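Local coordinates for 3-hydroxyisobutyrate dehydrogenase (Thermus thermophilus, PDB 2CVZ), which catalyses the NADP-dependent oxidation of 3-hydroxyisobutyrate, probably as a step of valine catabolism, at residues C[58-63]-C[85-90]; C[109-114]-C[156-161]; C[113-118]-C[129-134]; C[22-27]-C[143-148]. All blocks are in the same frame, centred on the assembly; numbering follows the deposited sequence.

Interaction 1: residues C[58-63]-C[85-90]. With NDP (NADPH dihydro-nicotinamide-adenine-dinucleotide phosphate), chain G.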
# COMPACT_ATOMS: atom_id res chain seq x y z
N VAL C 58 -32.19 -5.51 32.22
CA VAL C 58 -31.31 -5.32 31.07
C VAL C 58 -30.22 -4.31 31.42
O VAL C 58 -30.52 -3.17 31.80
CB VAL C 58 -32.07 -4.81 29.83
CG1 VAL C 58 -31.12 -4.74 28.64
CG2 VAL C 58 -33.25 -5.72 29.53
N ILE C 59 -28.98 -4.74 31.30
CA ILE C 59 -27.83 -3.89 31.59
C ILE C 59 -27.17 -3.50 30.27
O ILE C 59 -26.91 -4.36 29.43
CB ILE C 59 -26.79 -4.63 32.46
CG1 ILE C 59 -27.40 -4.93 33.84
CG2 ILE C 59 -25.53 -3.79 32.60
CD1 ILE C 59 -26.49 -5.74 34.74
N PHE C 60 -26.91 -2.20 30.09
CA PHE C 60 -26.25 -1.71 28.88
C PHE C 60 -24.86 -1.18 29.21
O PHE C 60 -24.65 -0.61 30.28
CB PHE C 60 -27.02 -0.54 28.26
CG PHE C 60 -28.36 -0.89 27.70
CD1 PHE C 60 -29.46 -1.03 28.54
CD2 PHE C 60 -28.53 -1.04 26.33
CE1 PHE C 60 -30.72 -1.31 28.01
CE2 PHE C 60 -29.79 -1.32 25.79
CZ PHE C 60 -30.89 -1.46 26.64
N THR C 61 -23.93 -1.35 28.29
CA THR C 61 -22.58 -0.84 28.47
C THR C 61 -22.10 -0.23 27.16
O THR C 61 -22.41 -0.72 26.08
CB THR C 61 -21.58 -1.94 28.89
OG1 THR C 61 -21.70 -3.08 28.02
CG2 THR C 61 -21.81 -2.36 30.33
N CYS C 62 -21.37 0.87 27.27
CA CYS C 62 -20.80 1.51 26.10
C CYS C 62 -19.48 2.08 26.58
O CYS C 62 -19.37 3.27 26.91
CB CYS C 62 -21.69 2.63 25.56
SG CYS C 62 -21.11 3.20 23.95
N LEU C 63 -18.49 1.20 26.64
CA LEU C 63 -17.15 1.53 27.12
C LEU C 63 -16.15 1.55 25.97
O LEU C 63 -16.47 1.18 24.84
CB LEU C 63 -16.75 0.51 28.18
CG LEU C 63 -17.77 0.41 29.33
CD1 LEU C 63 -17.52 -0.83 30.18
CD2 LEU C 63 -17.70 1.67 30.17
N TYR C 85 -30.18 -9.58 31.11
CA TYR C 85 -29.57 -9.46 29.79
C TYR C 85 -28.50 -8.38 29.82
O TYR C 85 -28.66 -7.35 30.48
CB TYR C 85 -30.63 -9.12 28.75
CG TYR C 85 -31.63 -10.24 28.53
CD1 TYR C 85 -31.32 -11.31 27.69
CD2 TYR C 85 -32.86 -10.24 29.18
CE1 TYR C 85 -32.23 -12.35 27.49
CE2 TYR C 85 -33.77 -11.28 29.00
CZ TYR C 85 -33.45 -12.33 28.15
OH TYR C 85 -34.34 -13.35 27.96
N TRP C 86 -27.41 -8.62 29.10
CA TRP C 86 -26.32 -7.67 29.02
C TRP C 86 -26.18 -7.25 27.57
O TRP C 86 -25.74 -8.03 26.73
CB TRP C 86 -25.01 -8.32 29.51
CG TRP C 86 -23.90 -7.34 29.73
CD1 TRP C 86 -23.38 -6.45 28.82
CD2 TRP C 86 -23.17 -7.13 30.95
NE1 TRP C 86 -22.38 -5.71 29.40
CE2 TRP C 86 -22.23 -6.11 30.70
CE3 TRP C 86 -23.21 -7.72 32.22
CZ2 TRP C 86 -21.34 -5.65 31.69
CZ3 TRP C 86 -22.33 -7.27 33.20
CH2 TRP C 86 -21.40 -6.24 32.92
N VAL C 87 -26.57 -6.01 27.28
CA VAL C 87 -26.50 -5.46 25.93
C VAL C 87 -25.25 -4.60 25.86
O VAL C 87 -25.20 -3.51 26.44
CB VAL C 87 -27.75 -4.61 25.61
CG1 VAL C 87 -27.64 -4.01 24.21
CG2 VAL C 87 -29.00 -5.47 25.72
N ASP C 88 -24.24 -5.09 25.15
CA ASP C 88 -22.97 -4.38 25.04
C ASP C 88 -22.83 -3.56 23.76
O ASP C 88 -22.61 -4.11 22.68
CB ASP C 88 -21.83 -5.40 25.16
CG ASP C 88 -20.47 -4.74 25.26
OD1 ASP C 88 -20.41 -3.56 25.64
OD2 ASP C 88 -19.47 -5.43 24.96
N ALA C 89 -22.95 -2.24 23.90
CA ALA C 89 -22.85 -1.32 22.77
C ALA C 89 -21.41 -0.89 22.49
O ALA C 89 -21.15 -0.05 21.63
CB ALA C 89 -23.72 -0.08 23.02
N THR C 90 -20.47 -1.47 23.24
CA THR C 90 -19.06 -1.17 23.04
C THR C 90 -18.68 -1.74 21.67
O THR C 90 -19.25 -2.74 21.25
CB THR C 90 -18.17 -1.89 24.09
OG1 THR C 90 -18.54 -1.46 25.41
CG2 THR C 90 -16.70 -1.60 23.84
PA NDP G . -15.81 8.16 25.45
O1A NDP G . -16.55 9.38 25.27
O2A NDP G . -14.31 8.09 25.50
O5B NDP G . -16.43 7.47 26.80
C5B NDP G . -15.88 6.24 27.29
C4B NDP G . -16.73 5.95 28.52
O4B NDP G . -16.18 4.73 29.09
C3B NDP G . -16.75 6.98 29.60
O3B NDP G . -18.07 7.00 30.21
C2B NDP G . -15.75 6.52 30.59
O2B NDP G . -15.83 7.02 31.93
C1B NDP G . -15.88 5.03 30.44
N9A NDP G . -14.65 4.31 30.88
C8A NDP G . -13.35 4.37 30.33
N7A NDP G . -12.52 3.58 30.99
C5A NDP G . -13.26 2.99 31.98
C6A NDP G . -12.97 2.06 33.00
N6A NDP G . -11.73 1.57 33.14
N1A NDP G . -13.96 1.66 33.84
C2A NDP G . -15.21 2.15 33.70
N3A NDP G . -15.59 3.04 32.77
C4A NDP G . -14.55 3.42 31.93
O3 NDP G . -16.26 7.09 24.39
PN NDP G . -17.31 7.00 23.18
O1N NDP G . -16.92 8.03 22.21
O2N NDP G . -18.64 7.07 23.87
O5D NDP G . -17.08 5.50 22.71
C5D NDP G . -17.44 4.35 23.55
C4D NDP G . -17.57 3.12 22.60
O4D NDP G . -18.47 3.47 21.56
C3D NDP G . -16.25 2.79 21.90
O3D NDP G . -16.11 1.36 21.82
C2D NDP G . -16.36 3.47 20.56
O2D NDP G . -15.44 2.89 19.65
C1D NDP G . -17.89 3.17 20.29
N1N NDP G . -18.54 4.08 19.28
C2N NDP G . -18.22 5.46 19.32
C3N NDP G . -18.88 6.30 18.34
C7N NDP G . -18.62 7.75 18.31
O7N NDP G . -18.88 8.47 17.32
N7N NDP G . -18.09 8.36 19.38
C4N NDP G . -19.77 5.71 17.43
C5N NDP G . -20.05 4.37 17.42
C6N NDP G . -19.44 3.56 18.34
P2B NDP G . -15.31 8.42 32.37
O1X NDP G . -15.03 8.22 33.80
O2X NDP G . -16.37 9.42 32.10
O3X NDP G . -14.04 8.76 31.59
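Thr61 and Asp88 face each other across two neighbouring parallel strands, 58-61 and 85-88, laced together by backbone bonds from Ile59 N to Tyr85 O through to Ala89 N on Thr61 O. The CB of Thr61 lies 3.8 Å from Asp88 OD1. With chi1 at 49°, OG1 lies between the backbone N and the carbonyl carbon and is turned to the partner strand, where it does two jobs: it accepts from Trp86 NE1 at 3.0 Å, slightly out of the indole plane, and donates to Asp88 OD1 at 2.7 Å, coming from above the carboxylate plane. The other branch, CG2, packs on the same indole, 3.6 Å from Trp86 CZ2. Asp88 OD1 also takes Thr90 N, closing an Asx turn, and Thr90 OG1 on its syn side; Thr90 OG1 in turn accepts from Leu63 N at 2.9 Å. An asparagine in place of Asp88 would probably weaken this cluster of bonds, since its amide could not keep both an acceptor for the three donors at OD1 and the acceptor that Tyr111 OH meets at OD2. On the opposite face of the sheet Phe60 and Val87 lie side by side, Phe60 CD2 3.7 Å from Val87 CB. Cys62, Leu63 and Thr90 reach the NADPH pocket at the strand ends. The pair belongs to a beta-alpha-beta unit, with helix 66-76 as its crossover, strand 4-7 alongside 58-61, and helix 136-142 over Tyr85 and Val87.

Interaction 2: residues C[109-114]-C[156-161]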
# COMPACT_ATOMS: atom_id res chain seq x y z
N VAL C 109 -26.87 -14.92 33.02
CA VAL C 109 -26.95 -13.66 32.29
C VAL C 109 -26.65 -13.89 30.81
O VAL C 109 -25.68 -14.56 30.46
CB VAL C 109 -25.94 -12.63 32.84
CG1 VAL C 109 -25.98 -11.36 32.00
CG2 VAL C 109 -26.27 -12.32 34.29
N THR C 110 -27.49 -13.33 29.94
CA THR C 110 -27.32 -13.48 28.50
C THR C 110 -26.69 -12.25 27.87
O THR C 110 -27.29 -11.17 27.85
CB THR C 110 -28.67 -13.76 27.82
OG1 THR C 110 -29.23 -14.96 28.38
CG2 THR C 110 -28.48 -13.94 26.32
N TYR C 111 -25.48 -12.43 27.35
CA TYR C 111 -24.74 -11.35 26.70
C TYR C 111 -25.08 -11.26 25.22
O TYR C 111 -25.29 -12.28 24.55
CB TYR C 111 -23.23 -11.59 26.85
CG TYR C 111 -22.36 -10.59 26.12
CD1 TYR C 111 -21.85 -9.46 26.77
CD2 TYR C 111 -22.02 -10.77 24.77
CE1 TYR C 111 -21.03 -8.54 26.11
CE2 TYR C 111 -21.20 -9.86 24.10
CZ TYR C 111 -20.71 -8.75 24.77
OH TYR C 111 -19.88 -7.87 24.12
N LEU C 112 -25.12 -10.04 24.72
CA LEU C 112 -25.40 -9.78 23.31
C LEU C 112 -24.51 -8.63 22.88
O LEU C 112 -24.47 -7.61 23.56
CB LEU C 112 -26.86 -9.37 23.11
CG LEU C 112 -27.96 -10.40 23.40
CD1 LEU C 112 -29.32 -9.75 23.21
CD2 LEU C 112 -27.81 -11.59 22.47
N ASP C 113 -23.77 -8.79 21.79
CA ASP C 113 -22.97 -7.66 21.35
C ASP C 113 -23.91 -6.80 20.52
O ASP C 113 -24.60 -7.29 19.63
CB ASP C 113 -21.73 -8.08 20.53
CG ASP C 113 -21.96 -9.26 19.61
OD1 ASP C 113 -21.41 -9.25 18.49
OD2 ASP C 113 -22.66 -10.22 20.01
N ALA C 114 -23.96 -5.51 20.86
CA ALA C 114 -24.84 -4.60 20.16
C ALA C 114 -24.17 -3.27 19.83
O ALA C 114 -24.66 -2.21 20.20
CB ALA C 114 -26.10 -4.35 21.00
N GLY C 156 -26.04 -12.38 13.56
CA GLY C 156 -25.49 -13.69 13.86
C GLY C 156 -25.30 -13.96 15.34
O GLY C 156 -25.86 -13.26 16.17
N PRO C 157 -24.52 -14.99 15.69
CA PRO C 157 -24.26 -15.35 17.09
C PRO C 157 -23.36 -14.31 17.77
O PRO C 157 -22.92 -13.36 17.12
CB PRO C 157 -23.59 -16.71 16.98
CG PRO C 157 -22.82 -16.59 15.69
CD PRO C 157 -23.84 -15.93 14.78
N VAL C 158 -23.09 -14.50 19.05
CA VAL C 158 -22.24 -13.58 19.80
C VAL C 158 -20.93 -13.34 19.05
O VAL C 158 -20.27 -14.29 18.62
CB VAL C 158 -21.91 -14.13 21.21
CG1 VAL C 158 -20.89 -13.23 21.90
CG2 VAL C 158 -23.19 -14.21 22.03
N GLY C 159 -20.56 -12.07 18.90
CA GLY C 159 -19.33 -11.73 18.22
C GLY C 159 -19.55 -11.21 16.81
O GLY C 159 -18.76 -10.40 16.31
N ALA C 160 -20.61 -11.67 16.16
CA ALA C 160 -20.92 -11.26 14.80
C ALA C 160 -21.23 -9.77 14.71
O ALA C 160 -20.94 -9.12 13.71
CB ALA C 160 -22.09 -12.06 14.25
N GLY C 161 -21.83 -9.23 15.77
CA GLY C 161 -22.16 -7.81 15.78
C GLY C 161 -20.89 -6.98 15.80
O GLY C 161 -20.74 -6.03 15.02
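Asp113 and Val158 carry most of this contact, with Tyr111 beside them. Asp113 turns its carboxylate to the loop that leads into helix 160-188. Its CG lies between the backbone N and the carbonyl carbon (chi1 37°), which directs both oxygens at the backbone amides of that loop. OD2 accepts from Gly159 N at 3.0 Å in a nearly straight bond (166°), the donor approaching from above the carboxylate plane. OD1 meets Gly161 N at 2.8 Å, but the bend at the hydrogen makes this a weak bond; the amide of His162 also donates to OD1. Gly161 fits this close approach because a CB there would clash with OD1. Were Asp113 replaced by an alanine, the amides of Gly159 and His162 would probably lose their acceptor, leaving the start of the helix less firmly tied to the strand. Val158 fills the other half: CG1 comes to the edge of the Tyr111 ring, 3.9 Å from CD2, and CG2 rests 3.8 Å from Tyr111 O. The hydroxyl of Tyr111, a partner of Asp88, also bonds to His162. The loop itself is a type II turn from Pro157 to Ala160. Asp113 thus receives the amide of the N-cap residue, Gly159, and amides of the first helical turn; this resembles a local N-cap side chain without being one, and it fastens the long helix 160-188 to the nucleotide-binding sheet.

Interaction 3: residues C[113-118]-C[129-134]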
# COMPACT_ATOMS: atom_id res chain seq x y z
N ASP C 113 -23.77 -8.79 21.79
CA ASP C 113 -22.97 -7.66 21.35
C ASP C 113 -23.91 -6.80 20.52
O ASP C 113 -24.60 -7.29 19.63
CB ASP C 113 -21.73 -8.08 20.53
CG ASP C 113 -21.96 -9.26 19.61
OD1 ASP C 113 -21.41 -9.25 18.49
OD2 ASP C 113 -22.66 -10.22 20.01
N ALA C 114 -23.96 -5.51 20.86
CA ALA C 114 -24.84 -4.60 20.16
C ALA C 114 -24.17 -3.27 19.83
O ALA C 114 -24.66 -2.21 20.20
CB ALA C 114 -26.10 -4.35 21.00
N PRO C 115 -23.03 -3.33 19.12
CA PRO C 115 -22.34 -2.09 18.75
C PRO C 115 -23.24 -1.23 17.87
O PRO C 115 -24.19 -1.74 17.27
CB PRO C 115 -21.08 -2.59 18.03
CG PRO C 115 -21.52 -3.90 17.46
CD PRO C 115 -22.33 -4.51 18.58
N VAL C 116 -22.95 0.06 17.79
CA VAL C 116 -23.81 0.95 17.01
C VAL C 116 -23.08 1.86 16.03
O VAL C 116 -21.86 1.98 16.06
CB VAL C 116 -24.64 1.84 17.96
CG1 VAL C 116 -25.50 0.97 18.88
CG2 VAL C 116 -23.71 2.71 18.80
N SER C 117 -23.86 2.50 15.17
CA SER C 117 -23.31 3.44 14.20
C SER C 117 -24.29 4.60 14.07
O SER C 117 -25.51 4.40 14.13
CB SER C 117 -23.10 2.78 12.84
OG SER C 117 -22.43 3.67 11.97
N GLY C 118 -23.76 5.80 13.88
CA GLY C 118 -24.60 6.97 13.75
C GLY C 118 -23.94 8.19 14.36
O GLY C 118 -24.38 9.32 14.15
N THR C 129 -28.04 2.88 14.44
CA THR C 129 -28.20 1.59 13.78
C THR C 129 -27.51 0.60 14.70
O THR C 129 -26.40 0.85 15.17
CB THR C 129 -27.51 1.57 12.40
OG1 THR C 129 -28.21 2.43 11.50
CG2 THR C 129 -27.49 0.16 11.83
N VAL C 130 -28.17 -0.52 14.99
CA VAL C 130 -27.60 -1.52 15.88
C VAL C 130 -27.43 -2.86 15.18
O VAL C 130 -28.33 -3.32 14.48
CB VAL C 130 -28.51 -1.73 17.12
CG1 VAL C 130 -27.88 -2.77 18.05
CG2 VAL C 130 -28.70 -0.42 17.86
N MSE C 131 -26.27 -3.47 15.38
CA MSE C 131 -25.98 -4.78 14.80
C MSE C 131 -25.85 -5.76 15.96
O MSE C 131 -24.86 -5.74 16.70
CB MSE C 131 -24.69 -4.73 13.96
CG MSE C 131 -23.53 -3.99 14.61
SE MSE C 131 -22.66 -2.73 13.41
CE MSE C 131 -23.85 -1.23 13.66
N LEU C 132 -26.87 -6.60 16.14
CA LEU C 132 -26.91 -7.56 17.24
C LEU C 132 -26.28 -8.91 16.94
O LEU C 132 -26.43 -9.46 15.85
CB LEU C 132 -28.35 -7.82 17.69
CG LEU C 132 -29.18 -6.74 18.39
CD1 LEU C 132 -28.51 -6.32 19.68
CD2 LEU C 132 -29.35 -5.56 17.45
N GLY C 133 -25.60 -9.44 17.95
CA GLY C 133 -24.97 -10.74 17.86
C GLY C 133 -25.41 -11.53 19.08
O GLY C 133 -25.22 -11.08 20.21
N GLY C 134 -26.01 -12.69 18.85
CA GLY C 134 -26.47 -13.51 19.97
C GLY C 134 -27.66 -14.38 19.61
O GLY C 134 -28.05 -14.44 18.45
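Residues 113-118 and 129-134 run antiparallel, their end-to-end directions 169° apart, but the ladder is interrupted. At one end Asp113 and Gly133 form a hydrogen-bonded pair, Gly133 N giving to Asp113 O at 2.9 Å. At the other, Ser117 and Thr129 form a second such pair, with Thr129 N aimed almost straight at Ser117 O (3.0 Å, 179°). Between them, where Ala114 and Pro115 disturb the strand, Met131 N makes a long, weak bond to Pro115 O. Val116, which reaches the NADPH pocket, and Val130 lie side by side and point the same way, CG1 of Val116 3.6 Å from CG2 of Val130. On this side too, Ala114 CB is wedged against Leu132 CD1 at 3.4 Å, tighter than usual, and touches Val130 CG1 at 3.8 Å. Met131, a selenomethionine, crosses Pro115 at a slant: its CG, placed between the backbone N and the carbonyl carbon (chi1 45°), presses on Pro115 CG at 3.5 Å, and bends further along the chain bring CE to 3.7 Å from Pro115 O. Ser117 OG and Thr129 OG1 both turn to a second subunit, bonding to Ser204 N and Ala202 O of that chain. Strand 128-133 is the antiparallel addition to an otherwise parallel, Rossmann-type row of strands; strand 149-156 borders it on its other edge, and helix 160-188 packs over Pro115 and Met131.

Interaction 4: residues C[22-27]-C[143-148]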
# COMPACT_ATOMS: atom_id res chain seq x y z
N ARG C 22 -35.89 8.36 29.52
CA ARG C 22 -37.19 8.99 29.30
C ARG C 22 -38.25 7.94 28.96
O ARG C 22 -39.44 8.23 28.97
CB ARG C 22 -37.09 10.02 28.17
CG ARG C 22 -36.09 11.14 28.46
CD ARG C 22 -36.26 12.31 27.49
NE ARG C 22 -35.96 11.95 26.10
CZ ARG C 22 -34.74 11.77 25.62
NH1 ARG C 22 -33.68 11.93 26.41
NH2 ARG C 22 -34.57 11.44 24.34
N ARG C 23 -37.79 6.72 28.69
CA ARG C 23 -38.67 5.62 28.31
C ARG C 23 -38.97 4.63 29.44
O ARG C 23 -40.13 4.23 29.63
CB ARG C 23 -38.03 4.88 27.13
CG ARG C 23 -38.88 3.82 26.46
CD ARG C 23 -39.90 4.41 25.49
NE ARG C 23 -40.24 3.47 24.44
CZ ARG C 23 -39.57 3.35 23.29
NH1 ARG C 23 -38.53 4.13 23.05
NH2 ARG C 23 -39.95 2.45 22.39
N PHE C 24 -37.94 4.22 30.17
CA PHE C 24 -38.07 3.25 31.25
C PHE C 24 -37.36 3.72 32.51
O PHE C 24 -36.50 4.61 32.45
CB PHE C 24 -37.41 1.91 30.88
CG PHE C 24 -37.64 1.48 29.46
CD1 PHE C 24 -38.85 0.89 29.09
CD2 PHE C 24 -36.64 1.62 28.51
CE1 PHE C 24 -39.05 0.45 27.78
CE2 PHE C 24 -36.83 1.19 27.20
CZ PHE C 24 -38.03 0.60 26.84
N PRO C 25 -37.70 3.14 33.67
CA PRO C 25 -37.03 3.54 34.92
C PRO C 25 -35.58 3.13 34.66
O PRO C 25 -35.30 1.94 34.44
CB PRO C 25 -37.69 2.66 35.97
CG PRO C 25 -39.07 2.45 35.41
CD PRO C 25 -38.79 2.19 33.95
N THR C 26 -34.65 4.08 34.69
CA THR C 26 -33.26 3.77 34.37
C THR C 26 -32.23 4.14 35.42
O THR C 26 -32.21 5.27 35.92
CB THR C 26 -32.86 4.45 33.04
OG1 THR C 26 -33.77 4.04 32.01
CG2 THR C 26 -31.44 4.06 32.64
N LEU C 27 -31.36 3.19 35.73
CA LEU C 27 -30.28 3.41 36.68
C LEU C 27 -29.02 3.66 35.85
O LEU C 27 -28.79 2.99 34.85
CB LEU C 27 -30.06 2.17 37.55
CG LEU C 27 -31.25 1.62 38.35
CD1 LEU C 27 -30.75 0.49 39.24
CD2 LEU C 27 -31.89 2.72 39.19
N ARG C 143 -35.11 -6.20 21.79
CA ARG C 143 -35.53 -5.23 20.78
C ARG C 143 -36.35 -4.05 21.31
O ARG C 143 -36.04 -2.89 21.02
CB ARG C 143 -36.32 -5.92 19.66
CG ARG C 143 -35.46 -6.55 18.58
CD ARG C 143 -36.32 -7.13 17.46
NE ARG C 143 -35.52 -7.79 16.43
CZ ARG C 143 -34.81 -7.15 15.51
NH1 ARG C 143 -34.79 -5.82 15.48
NH2 ARG C 143 -34.11 -7.84 14.62
N PRO C 144 -37.41 -4.32 22.09
CA PRO C 144 -38.25 -3.25 22.62
C PRO C 144 -37.58 -2.26 23.57
O PRO C 144 -38.16 -1.23 23.90
CB PRO C 144 -39.39 -4.01 23.30
CG PRO C 144 -38.72 -5.27 23.76
CD PRO C 144 -37.88 -5.64 22.55
N PHE C 145 -36.35 -2.56 24.00
CA PHE C 145 -35.64 -1.68 24.91
C PHE C 145 -34.61 -0.77 24.25
O PHE C 145 -34.05 0.12 24.90
CB PHE C 145 -34.94 -2.51 25.99
CG PHE C 145 -35.89 -3.24 26.89
CD1 PHE C 145 -36.61 -2.56 27.87
CD2 PHE C 145 -36.10 -4.61 26.74
CE1 PHE C 145 -37.51 -3.23 28.69
CE2 PHE C 145 -37.00 -5.29 27.56
CZ PHE C 145 -37.71 -4.60 28.53
N LEU C 146 -34.36 -0.98 22.96
CA LEU C 146 -33.38 -0.17 22.24
C LEU C 146 -33.97 1.18 21.85
O LEU C 146 -34.11 1.49 20.67
CB LEU C 146 -32.90 -0.93 21.00
CG LEU C 146 -32.46 -2.37 21.29
CD1 LEU C 146 -32.01 -3.05 20.01
CD2 LEU C 146 -31.34 -2.37 22.33
N ALA C 147 -34.29 1.98 22.86
CA ALA C 147 -34.91 3.29 22.67
C ALA C 147 -34.06 4.31 21.92
O ALA C 147 -34.57 5.32 21.45
CB ALA C 147 -35.33 3.86 24.02
N TYR C 148 -32.76 4.06 21.81
CA TYR C 148 -31.85 4.97 21.13
C TYR C 148 -31.59 4.58 19.67
O TYR C 148 -30.82 5.25 18.98
CB TYR C 148 -30.51 5.02 21.87
CG TYR C 148 -29.95 3.64 22.18
CD1 TYR C 148 -29.49 2.80 21.17
CD2 TYR C 148 -29.89 3.18 23.50
CE1 TYR C 148 -29.00 1.52 21.46
CE2 TYR C 148 -29.40 1.91 23.80
CZ TYR C 148 -28.96 1.08 22.77
OH TYR C 148 -28.48 -0.18 23.07
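This contact joins two connections of the nucleotide-binding domain: the turn from helix 13-23 into strand 26-29, and the short 3-10 segment and loop that follow helix 136-142 and lead to strand 149-156. Phe24 is the centre of it. Its CG lies anti to the carbonyl carbon (chi1 -41°), and the ring reaches over to the loop, where its tip, CZ, lies 3.6 Å from Phe145 CD1. That carbon sits over one face of the Phe24 ring, offset toward the rim, while the opposite face carries the aliphatic CG of Arg23, so the phenyl group is sandwiched between its own neighbour and the loop. The two aromatic planes are inclined at 54° with centroids 5.1 Å apart, an oblique pairing that is neither a stack nor a T-shape. At the ring edge, close to its plane, Phe24 CZ approaches Pro144 O at 3.5 Å. The methyl of Ala147 meets both side chains obliquely: Arg23, bent at chi2, brings NH1 to 3.4 Å from Ala147 CB, and Phe24 CE2 lies 4.4 Å from the same methyl. The contact is packing, without hydrogen bonds between the two segments. Val4 of strand 4-7 touches both Phe24 and Phe145, and Leu20 of helix 13-23 packs on Ala147. The arrangement is plain surface packing in a Rossmann-type fold, between the end of helix 13-23 with its turn and the loop after helix 136-142, which folds back over the first beta-alpha-beta unit.

Interactions 1, 2 and 3 are buried contacts around neighbouring strands of one sheet, whereas interaction 4 lies at the surface, among loops. Interactions 2 and 3 share Asp113 and Ala114 on strand 110-117, which also borders strand 85-88 of interaction 1, where Asp88 O meets Ala114 N. Chemistry follows place. Interactions 1 and 3 both have backbone ladders, parallel in one and antiparallel in the other, and interaction 1 adds a buried network of side-chain hydrogen bonds; interaction 2 relies on a buried carboxylate gripping helix-start amides; interaction 4 is aromatic and aliphatic packing. Interaction 4 still touches the core, since Tyr148 and Leu146 pack on Phe60 of interaction 1.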